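Local coordinates for calcium binding protein (Fasciola hepatica, PDB 5FX0) that probably binds calcium ions as a whole protein, the piece described here being its dynein light chain-like domain, at residues E32-K35 and S36-A40; N57-D60 and E61-R65; V24-Q27 and V28-T31; Q89-G93 and R94-L98; N42-D45 and E46-K49. All coordinates share one frame; numbering follows the deposited sequence.

Contact 1: residues E32-K35 and S36-A40; sequences EKFK and SLVTA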
# COMPACT_ATOMS: atom_id res chain seq x y z
N GLU A 32 15.10 5.60 -11.07
CA GLU A 32 15.24 5.74 -12.54
C GLU A 32 14.37 4.73 -13.30
O GLU A 32 13.71 5.09 -14.28
CB GLU A 32 16.69 5.60 -13.00
CG GLU A 32 17.70 6.57 -12.38
CD GLU A 32 17.54 8.03 -12.78
OE1 GLU A 32 16.65 8.38 -13.60
OE2 GLU A 32 18.34 8.84 -12.25
N LYS A 33 14.34 3.49 -12.82
CA LYS A 33 13.42 2.47 -13.33
C LYS A 33 11.96 2.91 -13.26
O LYS A 33 11.22 2.79 -14.25
CB LYS A 33 13.61 1.13 -12.60
CG LYS A 33 12.80 -0.02 -13.16
CD LYS A 33 13.38 -0.51 -14.47
CE LYS A 33 12.45 -1.47 -15.21
NZ LYS A 33 12.63 -1.32 -16.69
N PHE A 34 11.53 3.42 -12.11
CA PHE A 34 10.15 3.90 -12.01
C PHE A 34 9.85 5.01 -13.04
O PHE A 34 8.78 5.02 -13.65
CB PHE A 34 9.85 4.41 -10.62
CG PHE A 34 8.39 4.69 -10.39
CD1 PHE A 34 7.52 3.67 -10.12
CD2 PHE A 34 7.91 5.98 -10.46
CE1 PHE A 34 6.18 3.91 -9.89
CE2 PHE A 34 6.56 6.24 -10.22
CZ PHE A 34 5.70 5.20 -9.93
N LYS A 35 10.79 5.94 -13.17
CA LYS A 35 10.72 7.05 -14.13
C LYS A 35 10.47 6.52 -15.56
O LYS A 35 9.58 6.99 -16.25
CB LYS A 35 12.04 7.83 -14.09
CG LYS A 35 11.96 9.31 -14.38
CD LYS A 35 13.31 9.97 -14.10
CE LYS A 35 13.31 11.48 -14.36
NZ LYS A 35 13.38 11.80 -15.81
N SER A 36 11.24 5.52 -15.98
CA SER A 36 11.16 5.03 -17.36
C SER A 36 9.90 4.20 -17.56
O SER A 36 9.29 4.25 -18.63
CB SER A 36 12.39 4.21 -17.75
OG SER A 36 12.19 2.83 -17.52
N LEU A 37 9.50 3.44 -16.53
CA LEU A 37 8.28 2.65 -16.61
C LEU A 37 7.03 3.52 -16.73
O LEU A 37 6.13 3.20 -17.52
CB LEU A 37 8.14 1.70 -15.43
CG LEU A 37 9.11 0.52 -15.36
CD1 LEU A 37 8.83 -0.26 -14.09
CD2 LEU A 37 8.97 -0.39 -16.58
N VAL A 38 6.98 4.61 -15.96
CA VAL A 38 5.80 5.49 -15.96
C VAL A 38 5.75 6.31 -17.25
O VAL A 38 4.68 6.55 -17.79
CB VAL A 38 5.78 6.43 -14.74
CG1 VAL A 38 4.60 7.38 -14.78
CG2 VAL A 38 5.69 5.64 -13.44
N THR A 39 6.91 6.72 -17.74
CA THR A 39 7.03 7.52 -18.93
C THR A 39 6.63 6.73 -20.15
O THR A 39 5.82 7.20 -20.93
CB THR A 39 8.46 8.07 -19.06
OG1 THR A 39 8.72 8.91 -17.94
CG2 THR A 39 8.62 8.89 -20.34
N ALA A 40 7.17 5.52 -20.31
CA ALA A 40 6.73 4.61 -21.37
C ALA A 40 5.19 4.53 -21.48
O ALA A 40 4.63 4.74 -22.55
CB ALA A 40 7.33 3.22 -21.17
O HOH W 1 13.63 1.04 -18.27
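The C-terminal half of helix 24-40, one of two helices in this dynein light chain-like domain, carries the contact between Phe34 and Val38, neighbours one helical turn apart. The CG2 methyl of Val38 sits over one face of the Phe34 ring in a CH-pi contact, 3.6 Å from the ring centroid and 21° off the ring normal. The methyl is offset from the ring centre toward the rim, so Phe34 CE2 comes to 3.4 Å from Val38 CG2. With CG anti to the backbone N (chi1 -170°), Phe34 brings its ring to the CG2 that Val38 holds beside its own N. Flat and branched apolar groups suit this buried side, where Phe34 also meets the Phe90 ring edge-to-face and reaches Val51 of helix 48-63.

Lys33 and Leu37 make the next pair round the helix. The lysine chain bends at its second torsion, 74°, and this bend lays its aliphatic part against the leucine: Lys33 CE comes to 3.9 Å from Leu37 CG. Its charged end stays at the partly exposed surface, where Lys33 NZ gives a proton to a water 3.0 Å away, while the aliphatic chain touches Tyr58 of the second helix.

On the exposed side the carbonyl of Lys35 is gripped twice. Thr39 N donates from one face of the carbonyl plane at 3.1 Å from Lys35 O. From the opposite face comes the threonine hydroxyl, held beside its own N, with Thr39 OG1 only 2.7 Å from Lys35 O.

Contact 2: residues N57-D60 and E61-R65; sequences NYMD and EKYGR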
# COMPACT_ATOMS: atom_id res chain seq x y z
N ASN A 57 8.69 -7.13 -10.31
CA ASN A 57 9.52 -8.11 -11.05
C ASN A 57 10.97 -7.66 -11.20
O ASN A 57 11.88 -8.46 -10.96
CB ASN A 57 8.92 -8.39 -12.44
CG ASN A 57 7.56 -9.09 -12.38
OD1 ASN A 57 7.16 -9.62 -11.36
ND2 ASN A 57 6.83 -9.06 -13.48
N TYR A 58 11.20 -6.40 -11.58
CA TYR A 58 12.56 -5.84 -11.69
C TYR A 58 13.35 -5.99 -10.38
O TYR A 58 14.52 -6.36 -10.38
CB TYR A 58 12.51 -4.37 -12.12
CG TYR A 58 13.81 -3.59 -12.01
CD1 TYR A 58 14.76 -3.62 -13.05
CD2 TYR A 58 14.08 -2.80 -10.88
CE1 TYR A 58 15.94 -2.88 -12.95
CE2 TYR A 58 15.26 -2.08 -10.77
CZ TYR A 58 16.18 -2.11 -11.80
OH TYR A 58 17.34 -1.38 -11.67
N MET A 59 12.68 -5.74 -9.27
CA MET A 59 13.33 -5.79 -7.98
C MET A 59 13.51 -7.18 -7.43
O MET A 59 14.48 -7.43 -6.73
CB MET A 59 12.56 -4.93 -7.01
CG MET A 59 12.60 -3.49 -7.48
SD MET A 59 12.36 -2.38 -6.11
CE MET A 59 10.62 -2.68 -5.79
N ASP A 60 12.56 -8.07 -7.70
CA ASP A 60 12.72 -9.50 -7.39
C ASP A 60 14.00 -10.02 -8.09
O ASP A 60 14.89 -10.57 -7.45
CB ASP A 60 11.46 -10.31 -7.83
CG ASP A 60 10.27 -10.23 -6.82
OD1 ASP A 60 10.41 -9.79 -5.66
OD2 ASP A 60 9.15 -10.62 -7.19
N GLU A 61 14.08 -9.79 -9.40
CA GLU A 61 15.22 -10.22 -10.22
C GLU A 61 16.56 -9.60 -9.81
O GLU A 61 17.59 -10.28 -9.81
CB GLU A 61 14.96 -9.92 -11.70
CG GLU A 61 13.83 -10.75 -12.32
CD GLU A 61 13.22 -10.09 -13.55
OE1 GLU A 61 13.90 -9.28 -14.21
OE2 GLU A 61 12.04 -10.39 -13.85
N LYS A 62 16.55 -8.31 -9.47
CA LYS A 62 17.76 -7.55 -9.19
C LYS A 62 18.20 -7.53 -7.72
O LYS A 62 19.39 -7.36 -7.46
CB LYS A 62 17.59 -6.11 -9.69
CG LYS A 62 18.89 -5.35 -9.80
CD LYS A 62 18.74 -4.11 -10.67
CE LYS A 62 20.10 -3.50 -10.96
NZ LYS A 62 20.96 -4.37 -11.81
N TYR A 63 17.27 -7.68 -6.77
CA TYR A 63 17.61 -7.70 -5.33
C TYR A 63 17.08 -8.93 -4.59
O TYR A 63 17.13 -8.98 -3.35
CB TYR A 63 17.12 -6.43 -4.60
CG TYR A 63 17.44 -5.14 -5.34
CD1 TYR A 63 18.76 -4.77 -5.59
CD2 TYR A 63 16.42 -4.32 -5.81
CE1 TYR A 63 19.06 -3.61 -6.30
CE2 TYR A 63 16.71 -3.16 -6.51
CZ TYR A 63 18.02 -2.81 -6.75
OH TYR A 63 18.26 -1.66 -7.46
N GLY A 64 16.58 -9.93 -5.31
CA GLY A 64 15.99 -11.08 -4.66
C GLY A 64 14.59 -10.84 -4.13
O GLY A 64 14.21 -9.72 -3.85
N ARG A 65 13.86 -11.93 -3.95
CA ARG A 65 12.43 -11.89 -3.66
C ARG A 65 12.22 -11.63 -2.16
O ARG A 65 13.20 -11.53 -1.44
CB ARG A 65 11.79 -13.22 -4.15
CG ARG A 65 12.06 -13.49 -5.65
CD ARG A 65 11.31 -14.68 -6.23
NE ARG A 65 9.86 -14.49 -6.17
CZ ARG A 65 8.99 -15.23 -5.46
NH1 ARG A 65 9.36 -16.28 -4.74
NH2 ARG A 65 7.69 -14.91 -5.49
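Tyr63 N donates to Met59 O at 2.8 Å, a bond that closes the last regular turn of helix 48-63 at its C-terminal end. Two earlier bonds follow the same i to i+4 pattern, the straighter being that from Glu61 N to Asn57 O, at 172°. Gly64 N still lies 2.8 Å from Asp60 O, but the bond is strongly bent and weak. Gly64 is the first residue to leave helical angles and takes a positive phi of 78°, where a CB would be jammed against the preceding carbonyl oxygen; glycine thus suits the spot where the chain turns out of the helix.

Tyr58 and Lys62 run side by side and point the same way. Lys62 CD lies 3.2 Å from Tyr58 OH, and the lysine chain runs extended as far as CE and bends at its last torsion, where NZ forms a long, weak ion pair with Glu29. One residue further, Met59 CB meets Tyr63 CD2 at 4.1 Å. The Tyr63 hydroxyl also hydrogen-bonds Glu29, tying the two helices together.

Asp60 stands at the helix end. Its OD1 accepts from Trp67 N and its OD2 forms a salt bridge with Lys56, so both oxygens have partners. The arginine comes close without a salt bridge: the carboxylate and guanidinium planes stand 75° apart, and Asp60 OD2 is 4.1 Å from Arg65 NE. Contact is made instead by the start of the arginine: Asp60 OD1 is 3.5 Å from Arg65 CA, and Arg65 CG is 3.9 Å from Asp60 CB.

Contact 3: residues V24-Q27 and V28-T31; sequences VPRQ and VEVT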
# COMPACT_ATOMS: atom_id res chain seq x y z
N VAL A 24 22.17 4.30 -1.15
CA VAL A 24 22.11 5.31 -2.19
C VAL A 24 22.09 4.74 -3.61
O VAL A 24 21.24 5.12 -4.39
CB VAL A 24 23.25 6.34 -2.06
CG1 VAL A 24 23.41 7.15 -3.35
CG2 VAL A 24 22.98 7.26 -0.88
N PRO A 25 23.03 3.84 -3.96
CA PRO A 25 23.01 3.33 -5.35
C PRO A 25 21.73 2.58 -5.73
O PRO A 25 21.32 2.64 -6.88
CB PRO A 25 24.23 2.37 -5.41
CG PRO A 25 25.07 2.73 -4.25
CD PRO A 25 24.14 3.26 -3.18
N ARG A 26 21.10 1.89 -4.79
CA ARG A 26 19.83 1.24 -5.07
C ARG A 26 18.68 2.22 -5.21
O ARG A 26 17.83 2.03 -6.08
CB ARG A 26 19.50 0.21 -4.03
CG ARG A 26 20.43 -0.97 -4.08
CD ARG A 26 19.91 -2.06 -3.18
NE ARG A 26 20.91 -3.08 -2.94
CZ ARG A 26 20.71 -4.17 -2.21
NH1 ARG A 26 19.53 -4.41 -1.66
NH2 ARG A 26 21.71 -5.03 -2.06
N GLN A 27 18.65 3.24 -4.36
CA GLN A 27 17.66 4.31 -4.50
C GLN A 27 17.68 4.87 -5.90
O GLN A 27 16.63 5.06 -6.48
CB GLN A 27 17.90 5.48 -3.52
CG GLN A 27 17.81 5.15 -2.04
CD GLN A 27 18.33 6.28 -1.17
OE1 GLN A 27 17.98 7.44 -1.37
NE2 GLN A 27 19.13 5.95 -0.19
N VAL A 28 18.87 5.14 -6.44
CA VAL A 28 19.01 5.69 -7.78
C VAL A 28 18.46 4.69 -8.83
O VAL A 28 17.68 5.09 -9.66
CB VAL A 28 20.47 6.12 -8.10
CG1 VAL A 28 20.65 6.51 -9.58
CG2 VAL A 28 20.90 7.29 -7.22
N GLU A 29 18.85 3.42 -8.76
CA GLU A 29 18.36 2.41 -9.73
C GLU A 29 16.85 2.26 -9.71
O GLU A 29 16.20 2.25 -10.76
CB GLU A 29 18.94 1.03 -9.45
CG GLU A 29 20.41 0.88 -9.75
CD GLU A 29 20.90 -0.54 -9.52
OE1 GLU A 29 20.50 -1.18 -8.51
OE2 GLU A 29 21.72 -1.01 -10.35
N VAL A 30 16.29 2.13 -8.52
CA VAL A 30 14.87 1.94 -8.34
C VAL A 30 14.08 3.14 -8.85
O VAL A 30 13.08 2.97 -9.57
CB VAL A 30 14.52 1.67 -6.86
CG1 VAL A 30 13.03 1.71 -6.61
CG2 VAL A 30 15.08 0.32 -6.44
N THR A 31 14.51 4.36 -8.51
CA THR A 31 13.79 5.56 -8.96
C THR A 31 13.93 5.81 -10.48
O THR A 31 12.95 6.14 -11.11
CB THR A 31 14.16 6.81 -8.16
OG1 THR A 31 15.56 7.01 -8.24
CG2 THR A 31 13.76 6.69 -6.70
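From Val24 to Thr31 the backbone keeps helical angles throughout, and the amides of Val28, Glu29, Val30 and Thr31 each donate to the carbonyl four residues back, as in Val30 N to Arg26 O at 2.9 Å. Pro25 fits here because, in the first turn, its lack of an amide proton costs no bond, and its ring stays on the exposed side.

The beta-branched residues lean on the preceding turn through one methyl. Val30 CG2 rests 3.3 Å from Arg26 O, while Val28 CG2 lies 3.6 Å from Val24 O on the exposed flank. The two valines have much the same first torsion, near 170°, which places CG2 beside their own backbone N and therefore close to the carbonyl below.

Thr31 is turned differently. Its OG1 occupies the crowded position between backbone N and carbonyl carbon (chi1 57°), reaching Gln27 O at 2.8 Å, but Val28 O is also within reach at 3.2 Å from Thr31 OG1, and which of the two takes the hydroxyl's one proton is not settled. A hydroxyl that can be satisfied by its own helix suits this buried site. Gln27 sends its amide nitrogen back to Met22 O, before the helix.

Val30 and Thr31 also touch strand 87-92. This is the N-terminal part of an amphipathic helix lying against the antiparallel sheet of a dynein light chain-type fold.

Contact 4: residues Q89-G93 and R94-L98; sequences QFRYG and RHICL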
# COMPACT_ATOMS: atom_id res chain seq x y z
N GLN A 89 10.03 4.70 -0.47
CA GLN A 89 8.81 5.46 -0.68
C GLN A 89 9.25 6.74 -1.35
O GLN A 89 10.11 7.43 -0.86
CB GLN A 89 8.15 5.79 0.62
CG GLN A 89 7.85 4.57 1.45
CD GLN A 89 7.41 4.95 2.82
OE1 GLN A 89 6.63 5.88 3.00
NE2 GLN A 89 7.93 4.26 3.81
N PHE A 90 8.68 7.03 -2.50
CA PHE A 90 9.02 8.23 -3.21
C PHE A 90 7.86 8.72 -4.06
O PHE A 90 6.92 7.99 -4.31
CB PHE A 90 10.29 8.03 -4.03
CG PHE A 90 10.17 7.00 -5.10
CD1 PHE A 90 10.35 5.68 -4.80
CD2 PHE A 90 9.90 7.36 -6.41
CE1 PHE A 90 10.24 4.70 -5.79
CE2 PHE A 90 9.77 6.39 -7.40
CZ PHE A 90 9.97 5.07 -7.09
N ARG A 91 7.95 9.97 -4.45
CA ARG A 91 6.93 10.62 -5.26
C ARG A 91 7.55 10.92 -6.62
O ARG A 91 8.69 11.37 -6.74
CB ARG A 91 6.46 11.89 -4.56
CG ARG A 91 5.53 12.79 -5.37
CD ARG A 91 4.95 13.94 -4.56
NE ARG A 91 3.97 13.44 -3.58
CZ ARG A 91 4.20 13.17 -2.28
NH1 ARG A 91 5.39 13.38 -1.72
NH2 ARG A 91 3.22 12.68 -1.54
N TYR A 92 6.79 10.63 -7.67
CA TYR A 92 7.11 11.09 -9.01
C TYR A 92 5.86 11.73 -9.58
O TYR A 92 4.92 11.04 -9.94
CB TYR A 92 7.59 9.95 -9.86
CG TYR A 92 8.04 10.41 -11.23
CD1 TYR A 92 9.03 11.39 -11.38
CD2 TYR A 92 7.48 9.86 -12.38
CE1 TYR A 92 9.44 11.81 -12.63
CE2 TYR A 92 7.89 10.28 -13.63
CZ TYR A 92 8.86 11.24 -13.75
OH TYR A 92 9.25 11.63 -14.99
N GLY A 93 5.84 13.05 -9.60
CA GLY A 93 4.64 13.81 -9.94
C GLY A 93 3.48 13.53 -9.01
O GLY A 93 3.58 13.73 -7.80
N ARG A 94 2.39 13.06 -9.59
CA ARG A 94 1.19 12.72 -8.82
C ARG A 94 1.22 11.33 -8.18
O ARG A 94 0.43 11.05 -7.27
CB ARG A 94 -0.06 12.87 -9.70
CG ARG A 94 -0.26 11.88 -10.83
CD ARG A 94 -1.63 12.09 -11.48
NE ARG A 94 -1.94 11.07 -12.47
CZ ARG A 94 -1.42 10.99 -13.70
NH1 ARG A 94 -0.56 11.90 -14.16
NH2 ARG A 94 -1.78 9.99 -14.50
N HIS A 95 2.08 10.46 -8.68
CA HIS A 95 2.19 9.11 -8.18
C HIS A 95 3.21 8.95 -7.05
O HIS A 95 4.28 9.55 -7.08
CB HIS A 95 2.55 8.18 -9.32
CG HIS A 95 1.51 8.17 -10.38
ND1 HIS A 95 0.22 7.76 -10.14
CD2 HIS A 95 1.55 8.56 -11.67
CE1 HIS A 95 -0.49 7.87 -11.25
NE2 HIS A 95 0.30 8.36 -12.19
N ILE A 96 2.83 8.15 -6.06
CA ILE A 96 3.67 7.78 -4.93
C ILE A 96 3.91 6.31 -5.12
O ILE A 96 2.96 5.56 -5.31
CB ILE A 96 2.97 8.03 -3.57
CG1 ILE A 96 2.83 9.55 -3.30
CG2 ILE A 96 3.71 7.35 -2.42
CD1 ILE A 96 1.77 9.92 -2.28
N CYS A 97 5.17 5.90 -5.09
CA CYS A 97 5.54 4.49 -5.11
C CYS A 97 6.01 4.03 -3.73
O CYS A 97 6.94 4.58 -3.18
CB CYS A 97 6.63 4.26 -6.15
SG CYS A 97 7.14 2.54 -6.23
N LEU A 98 5.34 3.02 -3.19
CA LEU A 98 5.77 2.31 -2.01
C LEU A 98 6.25 0.93 -2.46
O LEU A 98 5.49 0.19 -3.06
CB LEU A 98 4.61 2.15 -1.03
CG LEU A 98 3.79 3.39 -0.70
CD1 LEU A 98 2.67 2.99 0.25
CD2 LEU A 98 4.63 4.53 -0.09
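Phe90 and Cys97 face each other as a hydrogen-bonded antiparallel pair. Cys97 CB lies over one face of the phenylalanine ring, 3.9 Å from its centroid, and Cys97 SG lies obliquely, 4.6 Å from the Phe90 centroid, a sulfur-aromatic contact. With CG set between the backbone N and the carbonyl carbon (chi1 63°), the Phe90 ring swings across its partner, and the small cysteine leaves it room. The backbone fixes the pair, Cys97 N reaching Phe90 O at 2.8 Å and Phe90 N reaching Cys97 O at 3.1 Å.

On the other face, Arg91 lies alongside Ile96, its NH2 near Ile96 CD1, while its NH1 makes a salt bridge with Glu16. There too Gln89 CG meets Leu98 CD2 at 3.6 Å, its OE1 held by Tyr76 OH.

A type II' turn from Tyr92 to His95 sets this register, Gly93 taking phi 60°, where a CB would clash with Arg94 N. His95 N closes the turn by donating to Tyr92 O at 3.2 Å, and Tyr92 N returns a bond to His95 O at 2.8 Å.

Outside, strand 15-20 pairs with 87-92 and 67-72 with 95-101, while helix 24-40 covers the face bearing Phe90, Tyr92 and Cys97.

Contact 5: residues N42-D45 and E46-K49; sequences NGKD and EEMK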
# COMPACT_ATOMS: atom_id res chain seq x y z
N ASN A 42 3.00 6.61 -20.72
CA ASN A 42 2.44 7.98 -20.73
C ASN A 42 1.84 8.51 -19.41
O ASN A 42 1.10 9.48 -19.42
CB ASN A 42 1.41 8.15 -21.86
CG ASN A 42 1.99 7.93 -23.25
OD1 ASN A 42 1.26 7.59 -24.18
ND2 ASN A 42 3.29 8.13 -23.40
N GLY A 43 2.17 7.89 -18.28
CA GLY A 43 1.56 8.26 -16.99
C GLY A 43 0.08 7.95 -16.81
O GLY A 43 -0.53 8.47 -15.88
N LYS A 44 -0.50 7.08 -17.65
CA LYS A 44 -1.93 6.78 -17.59
C LYS A 44 -2.25 6.07 -16.28
O LYS A 44 -1.45 5.28 -15.80
CB LYS A 44 -2.37 5.86 -18.74
CG LYS A 44 -2.13 6.34 -20.17
CD LYS A 44 -2.52 5.25 -21.18
CE LYS A 44 -1.60 5.20 -22.40
NZ LYS A 44 -1.66 6.43 -23.24
N ASP A 45 -3.44 6.31 -15.73
CA ASP A 45 -3.84 5.67 -14.46
C ASP A 45 -4.25 4.19 -14.58
O ASP A 45 -3.84 3.37 -13.74
CB ASP A 45 -4.92 6.50 -13.75
CG ASP A 45 -4.32 7.65 -12.93
OD1 ASP A 45 -3.18 8.10 -13.22
OD2 ASP A 45 -5.00 8.09 -11.98
N GLU A 46 -5.00 3.83 -15.62
CA GLU A 46 -5.29 2.42 -15.91
C GLU A 46 -4.07 1.59 -16.37
O GLU A 46 -4.20 0.39 -16.63
CB GLU A 46 -6.38 2.31 -16.97
CG GLU A 46 -7.74 2.80 -16.51
CD GLU A 46 -8.88 1.94 -17.03
OE1 GLU A 46 -8.96 1.74 -18.27
OE2 GLU A 46 -9.69 1.45 -16.21
N GLU A 47 -2.91 2.23 -16.49
CA GLU A 47 -1.64 1.54 -16.73
C GLU A 47 -0.83 1.24 -15.46
O GLU A 47 0.21 0.56 -15.54
CB GLU A 47 -0.79 2.39 -17.69
CG GLU A 47 -1.19 2.27 -19.15
CD GLU A 47 -1.11 0.84 -19.67
OE1 GLU A 47 -0.20 0.10 -19.24
OE2 GLU A 47 -1.96 0.46 -20.50
N MET A 48 -1.29 1.70 -14.29
CA MET A 48 -0.44 1.70 -13.10
C MET A 48 -0.28 0.32 -12.45
O MET A 48 0.81 -0.02 -11.97
CB MET A 48 -0.90 2.77 -12.09
CG MET A 48 -0.57 4.19 -12.49
SD MET A 48 1.20 4.56 -12.63
CE MET A 48 1.39 4.59 -14.41
N LYS A 49 -1.33 -0.49 -12.49
CA LYS A 49 -1.21 -1.91 -12.13
C LYS A 49 -0.05 -2.59 -12.88
O LYS A 49 0.67 -3.40 -12.27
CB LYS A 49 -2.51 -2.69 -12.37
CG LYS A 49 -3.34 -2.91 -11.12
CD LYS A 49 -4.58 -3.75 -11.41
CE LYS A 49 -5.50 -3.79 -10.20
NZ LYS A 49 -6.78 -4.50 -10.48
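Met48 N donates to Asp45 O at 3.1 Å, the firmer of two backbone bonds between these segments. The donor stands well above the carbonyl plane, 59° out of it. Glu47 N to Lys44 O, 3.5 Å, is a weak bond likewise spanning three residues.

Apolar contacts use the aliphatic parts of polar chains. Lys44 and Glu47 lie side by side, pointing the same way, and Glu47 CG sits 3.8 Å from both Lys44 CB and Lys44 CD. Their charged ends do not meet.

Met48 bends at its second and third torsions (chi2 -62°), bringing its CE methyl against a carbonyl, 3.2 Å from Lys44 O. Such a flexible chain suits a buried corner, where it also packs on His95 and on Trp77 of the second subunit.

In side-chain polar contact, Lys44 NZ donates to Asn42 OD1 at 3.3 Å, in the carbonyl plane and on a lone pair.

Asn42, with positive phi, is the C-prime residue of a Schellman motif that ends helix 24-40. Gly43, whose phi is also positive, follows it without a side chain to hinder the turn. Together the residues form the connection between the two successive helices of this dynein light chain-like domain.

Contacts 3 and 1 adjoin along helix 24-40, their centres about 13 Å apart, whereas contacts 5 and 2 lie at the two ends of helix 48-63, about 22 Å apart between centres. The helices meet where Lys33 CD of contact 1 touches Tyr58 CD1 of contact 2 at 3.7 Å, and where Tyr63 CE1 of contact 2 meets Arg26 CD of contact 3 at 3.6 Å. Contact 4, on the sheet, packs against contacts 1 and 3: Phe34 CE1 reaches Cys97 CB at 3.8 Å, and Thr31 CG2 reaches Phe90 CD2 at 3.9 Å. A salt bridge, Arg94 NH2 to Asp45 OD1 at 2.7 Å, ties its turn to contact 5.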